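Local coordinates for bromodomain factor 2 protein (PDB 6NIM) that probably recognises acetylated lysines through its bromodomain, acting as a chromatin-binding factor in Trypanosoma cruzi, and was crystallised with the bromodomain inhibitor bromosporine, at residues A[25-30]-A[94-99]; A[78-83]-A[98-103]. All coordinates share one frame; numbering follows the deposited sequence.

Overall arrangement
The all-helical chain has the bromodomain fold, and both contacts are made by helix 92-110, whose residues 98 and 99 they share. Contact 1 joins the beginning of the long loop after helix 13-26 to this helix; contact 2 packs helix 69-86 against it, deeper in the bundle. Their centres are about 8 Å apart, and F100 bridges them, its CZ lying 3.6 Å from D27 N. A97 is a second link, with its O 3.4 Å from CG2 of I80. A83 O of contact 2 accepts a bond from ND2 of N87, which by family comparison probably corresponds to the acetyl-lysine-binding asparagine. Both contacts also reach the second subunit.

Contact 1 of 2, residues A[25-30]-A[94-99]; sequences DKDKLK and HQQALS
D27 and L29 receive the side-chain amide of Q96 where the long ZA loop of the bromodomain fold leaves helix 13-26 and passes helix 92-110. Two hydrogen bonds use both ends of that amide. NE2 of Q96 donates to OD1 of D27 at 2.8 Å in a nearly straight bond (169°); OD1 lies in the plane of the amide, yet the NE2 donor meets it from above the carboxylate plane (44° out of it), because the two groups stand almost perpendicular. OE1 of Q96 accepts from N of L29 at 3.1 Å, on a lone pair in the carbonyl plane. Glutamine suits the place because one group both donates and accepts, and the two bonds together fix which way round the amide is turned. With CG anti to the backbone N (chi1 -167°) and an extended chain beyond, Q96 spans the gap from helix to loop.

The loop is shaped from within by a type I turn, D27 to K30. Buried D27 also accepts from the backbone, OD1 from M31 N and OD2 from F32 N, so that its charge is probably spread over several N-H donors.

Apolar packing is slight: L29 runs past Q96 in the opposite sense, its CD1 4.0 Å from CB of Q96.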
loop_
_atom_site.group_PDB
_atom_site.type_symbol
_atom_site.label_atom_id
_atom_site.label_comp_id
_atom_site.label_asym_id
_atom_site.label_seq_id
_atom_site.Cartn_x
_atom_site.Cartn_y
_atom_site.Cartn_z
ATOM N N ASP A 25 18.321 3.225 -12.427
ATOM C CA ASP A 25 19.806 3.250 -12.407
ATOM C C ASP A 25 20.310 2.735 -11.060
ATOM O O ASP A 25 21.400 2.142 -11.018
ATOM C CB ASP A 25 20.328 4.644 -12.704
ATOM C CG ASP A 25 20.260 5.026 -14.178
ATOM O OD1 ASP A 25 20.001 4.145 -14.990
ATOM O OD2 ASP A 25 20.428 6.207 -14.484
ATOM N N LYS A 26 19.519 2.894 -10.006
ATOM C CA LYS A 26 19.907 2.428 -8.655
ATOM C C LYS A 26 19.538 0.960 -8.467
ATOM O O LYS A 26 19.949 0.391 -7.409
ATOM C CB LYS A 26 19.264 3.326 -7.592
ATOM C CG LYS A 26 19.925 4.692 -7.479
ATOM C CD LYS A 26 19.188 5.626 -6.535
ATOM C CE LYS A 26 19.345 7.092 -6.893
ATOM N NZ LYS A 26 20.585 7.684 -6.333
ATOM N N ASP A 27 18.758 0.379 -9.388
ATOM C CA ASP A 27 18.331 -1.044 -9.350
ATOM C C ASP A 27 19.482 -1.937 -9.862
ATOM O O ASP A 27 19.426 -2.390 -10.984
ATOM C CB ASP A 27 17.039 -1.241 -10.148
ATOM C CG ASP A 27 16.501 -2.662 -10.172
ATOM O OD1 ASP A 27 17.068 -3.548 -9.459
ATOM O OD2 ASP A 27 15.548 -2.902 -10.926
ATOM N N LYS A 28 20.457 -2.255 -9.020
ATOM C CA LYS A 28 21.704 -2.960 -9.455
ATOM C C LYS A 28 21.369 -4.382 -9.899
ATOM O O LYS A 28 21.918 -4.817 -10.934
ATOM C CB LYS A 28 22.737 -2.975 -8.325
ATOM C CG LYS A 28 23.064 -1.604 -7.759
ATOM C CD LYS A 28 23.829 -0.687 -8.691
ATOM C CE LYS A 28 22.981 -0.088 -9.795
ATOM N NZ LYS A 28 23.538 1.200 -10.257
ATOM N N LEU A 29 20.440 -5.047 -9.215
ATOM C CA LEU A 29 19.998 -6.423 -9.553
ATOM C C LEU A 29 19.080 -6.424 -10.788
ATOM O O LEU A 29 18.775 -7.499 -11.288
ATOM C CB LEU A 29 19.338 -7.041 -8.323
ATOM C CG LEU A 29 20.294 -7.338 -7.171
ATOM C CD1 LEU A 29 19.522 -7.720 -5.912
ATOM C CD2 LEU A 29 21.266 -8.457 -7.550
ATOM N N LYS A 30 18.622 -5.268 -11.253
ATOM C CA LYS A 30 17.629 -5.141 -12.348
ATOM C C LYS A 30 16.341 -5.915 -12.013
ATOM O O LYS A 30 15.675 -6.461 -12.924
ATOM C CB LYS A 30 18.277 -5.613 -13.648
ATOM C CG LYS A 30 19.574 -4.905 -13.989
ATOM C CD LYS A 30 20.051 -5.252 -15.388
ATOM C CE LYS A 30 21.466 -4.783 -15.624
ATOM N NZ LYS A 30 21.546 -3.307 -15.603
ATOM N N HIS A 94 15.580 -9.436 -1.504
ATOM C CA HIS A 94 14.856 -8.876 -0.343
ATOM C C HIS A 94 15.617 -7.673 0.221
ATOM O O HIS A 94 14.977 -6.662 0.603
ATOM C CB HIS A 94 14.625 -9.952 0.706
ATOM C CG HIS A 94 13.805 -9.487 1.872
ATOM N ND1 HIS A 94 12.459 -9.764 1.968
ATOM C CD2 HIS A 94 14.140 -8.840 3.010
ATOM C CE1 HIS A 94 11.981 -9.290 3.085
ATOM N NE2 HIS A 94 13.002 -8.709 3.766
ATOM N N GLN A 95 16.946 -7.770 0.278
ATOM C CA GLN A 95 17.780 -6.715 0.876
ATOM C C GLN A 95 17.756 -5.468 -0.015
ATOM O O GLN A 95 17.637 -4.396 0.535
ATOM C CB GLN A 95 19.221 -7.167 1.092
ATOM C CG GLN A 95 19.962 -6.197 1.995
ATOM C CD GLN A 95 21.341 -6.681 2.329
ATOM O OE1 GLN A 95 22.307 -6.273 1.686
ATOM N NE2 GLN A 95 21.402 -7.635 3.257
ATOM N N GLN A 96 17.857 -5.610 -1.347
ATOM C CA GLN A 96 17.763 -4.422 -2.234
ATOM C C GLN A 96 16.387 -3.762 -2.061
ATOM O O GLN A 96 16.307 -2.534 -2.048
ATOM C CB GLN A 96 18.034 -4.736 -3.702
ATOM C CG GLN A 96 18.227 -3.441 -4.490
ATOM C CD GLN A 96 18.364 -3.683 -5.971
ATOM O OE1 GLN A 96 19.398 -4.140 -6.446
ATOM N NE2 GLN A 96 17.320 -3.344 -6.702
ATOM N N ALA A 97 15.349 -4.564 -1.892
ATOM C CA ALA A 97 13.983 -4.036 -1.709
ATOM C C ALA A 97 13.897 -3.298 -0.371
ATOM O O ALA A 97 13.221 -2.265 -0.336
ATOM C CB ALA A 97 13.009 -5.153 -1.832
ATOM N N LEU A 98 14.579 -3.764 0.674
ATOM C CA LEU A 98 14.639 -3.031 1.976
ATOM C C LEU A 98 15.261 -1.665 1.756
ATOM O O LEU A 98 14.750 -0.669 2.273
ATOM C CB LEU A 98 15.477 -3.801 3.000
ATOM C CG LEU A 98 14.825 -4.946 3.767
ATOM C CD1 LEU A 98 15.862 -5.542 4.711
ATOM C CD2 LEU A 98 13.595 -4.487 4.561
ATOM N N SER A 99 16.366 -1.641 1.000
ATOM C CA SER A 99 17.108 -0.407 0.686
ATOM C C SER A 99 16.154 0.527 -0.070
ATOM O O SER A 99 16.035 1.726 0.273
ATOM C CB SER A 99 18.351 -0.738 -0.094
ATOM O OG SER A 99 18.888 0.443 -0.613
#

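Contact 2 of 2, residues A[78-83]-A[98-103]; sequences QMIANA and LSFRSI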
loop_
_atom_site.group_PDB
_atom_site.type_symbol
_atom_site.label_atom_id
_atom_site.label_comp_id
_atom_site.label_asym_id
_atom_site.label_seq_id
_atom_site.Cartn_x
_atom_site.Cartn_y
_atom_site.Cartn_z
ATOM N N GLN A 78 4.219 0.012 -4.161
ATOM C CA GLN A 78 3.600 -1.329 -4.324
ATOM C C GLN A 78 4.624 -2.276 -4.941
ATOM O O GLN A 78 4.710 -3.443 -4.528
ATOM C CB GLN A 78 2.326 -1.281 -5.182
ATOM C CG GLN A 78 1.725 -2.667 -5.373
ATOM C CD GLN A 78 1.130 -3.131 -4.080
ATOM O OE1 GLN A 78 0.226 -2.469 -3.578
ATOM N NE2 GLN A 78 1.635 -4.240 -3.537
ATOM N N MET A 79 5.391 -1.785 -5.905
ATOM C CA MET A 79 6.495 -2.538 -6.546
ATOM C C MET A 79 7.475 -3.017 -5.473
ATOM O O MET A 79 7.897 -4.188 -5.496
ATOM C CB MET A 79 7.223 -1.638 -7.546
ATOM C CG MET A 79 8.360 -2.331 -8.256
ATOM S SD MET A 79 9.251 -1.103 -9.240
ATOM C CE MET A 79 10.143 -0.200 -7.984
ATOM N N ILE A 80 7.865 -2.127 -4.577
ATOM C CA ILE A 80 8.855 -2.465 -3.508
ATOM C C ILE A 80 8.203 -3.471 -2.553
ATOM O O ILE A 80 8.869 -4.444 -2.185
ATOM C CB ILE A 80 9.326 -1.176 -2.807
ATOM C CG1 ILE A 80 10.098 -0.274 -3.792
ATOM C CG2 ILE A 80 10.146 -1.504 -1.572
ATOM C CD1 ILE A 80 10.379 1.101 -3.304
ATOM N N ALA A 81 6.960 -3.226 -2.111
ATOM C CA ALA A 81 6.244 -4.138 -1.179
ATOM C C ALA A 81 6.177 -5.539 -1.793
ATOM O O ALA A 81 6.394 -6.530 -1.079
ATOM C CB ALA A 81 4.855 -3.575 -0.861
ATOM N N ASN A 82 5.922 -5.632 -3.100
ATOM C CA ASN A 82 5.814 -6.934 -3.802
ATOM C C ASN A 82 7.108 -7.723 -3.570
ATOM O O ASN A 82 7.052 -8.943 -3.294
ATOM C CB ASN A 82 5.488 -6.734 -5.283
ATOM C CG ASN A 82 4.080 -6.223 -5.542
ATOM O OD1 ASN A 82 3.217 -6.241 -4.665
ATOM N ND2 ASN A 82 3.829 -5.787 -6.772
ATOM N N ALA A 83 8.242 -7.049 -3.728
ATOM C CA ALA A 83 9.579 -7.670 -3.665
ATOM C C ALA A 83 9.860 -8.077 -2.209
ATOM O O ALA A 83 10.470 -9.141 -2.016
ATOM C CB ALA A 83 10.622 -6.744 -4.216
ATOM N N LEU A 98 14.579 -3.764 0.674
ATOM C CA LEU A 98 14.639 -3.031 1.976
ATOM C C LEU A 98 15.261 -1.665 1.756
ATOM O O LEU A 98 14.750 -0.669 2.273
ATOM C CB LEU A 98 15.477 -3.801 3.000
ATOM C CG LEU A 98 14.825 -4.946 3.767
ATOM C CD1 LEU A 98 15.862 -5.542 4.711
ATOM C CD2 LEU A 98 13.595 -4.487 4.561
ATOM N N SER A 99 16.366 -1.641 1.000
ATOM C CA SER A 99 17.108 -0.407 0.686
ATOM C C SER A 99 16.154 0.527 -0.070
ATOM O O SER A 99 16.035 1.726 0.273
ATOM C CB SER A 99 18.351 -0.738 -0.094
ATOM O OG SER A 99 18.888 0.443 -0.613
ATOM N N PHE A 100 15.487 -0.001 -1.091
ATOM C CA PHE A 100 14.562 0.810 -1.920
ATOM C C PHE A 100 13.434 1.375 -1.041
ATOM O O PHE A 100 13.097 2.579 -1.192
ATOM C CB PHE A 100 14.016 0.018 -3.111
ATOM C CG PHE A 100 14.804 0.217 -4.385
ATOM C CD1 PHE A 100 16.173 0.008 -4.409
ATOM C CD2 PHE A 100 14.183 0.644 -5.555
ATOM C CE1 PHE A 100 16.916 0.223 -5.567
ATOM C CE2 PHE A 100 14.927 0.853 -6.706
ATOM C CZ PHE A 100 16.291 0.618 -6.719
ATOM N N ARG A 101 12.838 0.558 -0.172
ATOM C CA ARG A 101 11.784 1.090 0.735
ATOM C C ARG A 101 12.341 2.294 1.504
ATOM O O ARG A 101 11.633 3.275 1.701
ATOM C CB ARG A 101 11.268 0.045 1.716
ATOM C CG ARG A 101 10.130 0.590 2.561
ATOM C CD ARG A 101 9.494 -0.487 3.407
ATOM N NE ARG A 101 8.340 0.113 4.053
ATOM C CZ ARG A 101 7.437 -0.543 4.767
ATOM N NH1 ARG A 101 7.552 -1.849 4.956
ATOM N NH2 ARG A 101 6.437 0.134 5.321
ATOM N N SER A 102 13.600 2.244 1.927
ATOM C CA SER A 102 14.182 3.300 2.785
ATOM C C SER A 102 14.617 4.538 1.994
ATOM O O SER A 102 14.764 5.579 2.649
ATOM C CB SER A 102 15.348 2.752 3.561
ATOM O OG SER A 102 16.482 2.682 2.712
ATOM N N ILE A 103 14.843 4.459 0.673
ATOM C CA ILE A 103 15.353 5.623 -0.112
ATOM C C ILE A 103 14.337 6.140 -1.147
ATOM O O ILE A 103 14.607 7.220 -1.693
ATOM C CB ILE A 103 16.685 5.288 -0.809
ATOM C CG1 ILE A 103 16.505 4.258 -1.923
ATOM C CG2 ILE A 103 17.726 4.826 0.182
ATOM C CD1 ILE A 103 17.684 4.224 -2.893
#
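I80 of helix 69-86 presses its branched side chain against the backbone and CB atoms of F100 and R101 on helix 92-110, in the last helix pair of the bromodomain bundle. The helices come close here, CA of I80 being 6.3 Å from CA of R101, and the two arms of the isoleucine divide the work. CG1 stands anti to the carbonyl carbon (chi1 -65°) and the chain runs straight on to CD1, which arrives 3.8 Å from CB of F100 and 3.7 Å from its carbonyl O. CG2, anti to the backbone N, takes the other neighbour, lying 3.7 Å from N and 3.8 Å from CB of R101. A beta-branched residue suits the place because one side chain can cover two successive residues of the facing helix.

The aromatic ring is not stacked on I80. The two side chains cross at about a right angle, and CD1 reaches the edge of the ring, near its plane. F100 has chi1 -95°, rotated well past the usual staggered position.

R101 contributes only its base. Its CG is anti to the backbone N (chi1 -176°), and the extended chain carries the guanidinium away from I80. There it pairs with the C-terminal carboxylate of Y121 of its own chain, makes a cation-pi contact with that tyrosine's ring, and donates from NH1 to A120 O of the second subunit. Arginine thus combines an aliphatic stem for the helix interface with a charged end for the dimer.

Around this pair, Y104 on helix 92-110 also touches I80, while the F100 ring meets F32 of the ZA loop and packs on L23 and K26 of helix 13-26, tying three helices together.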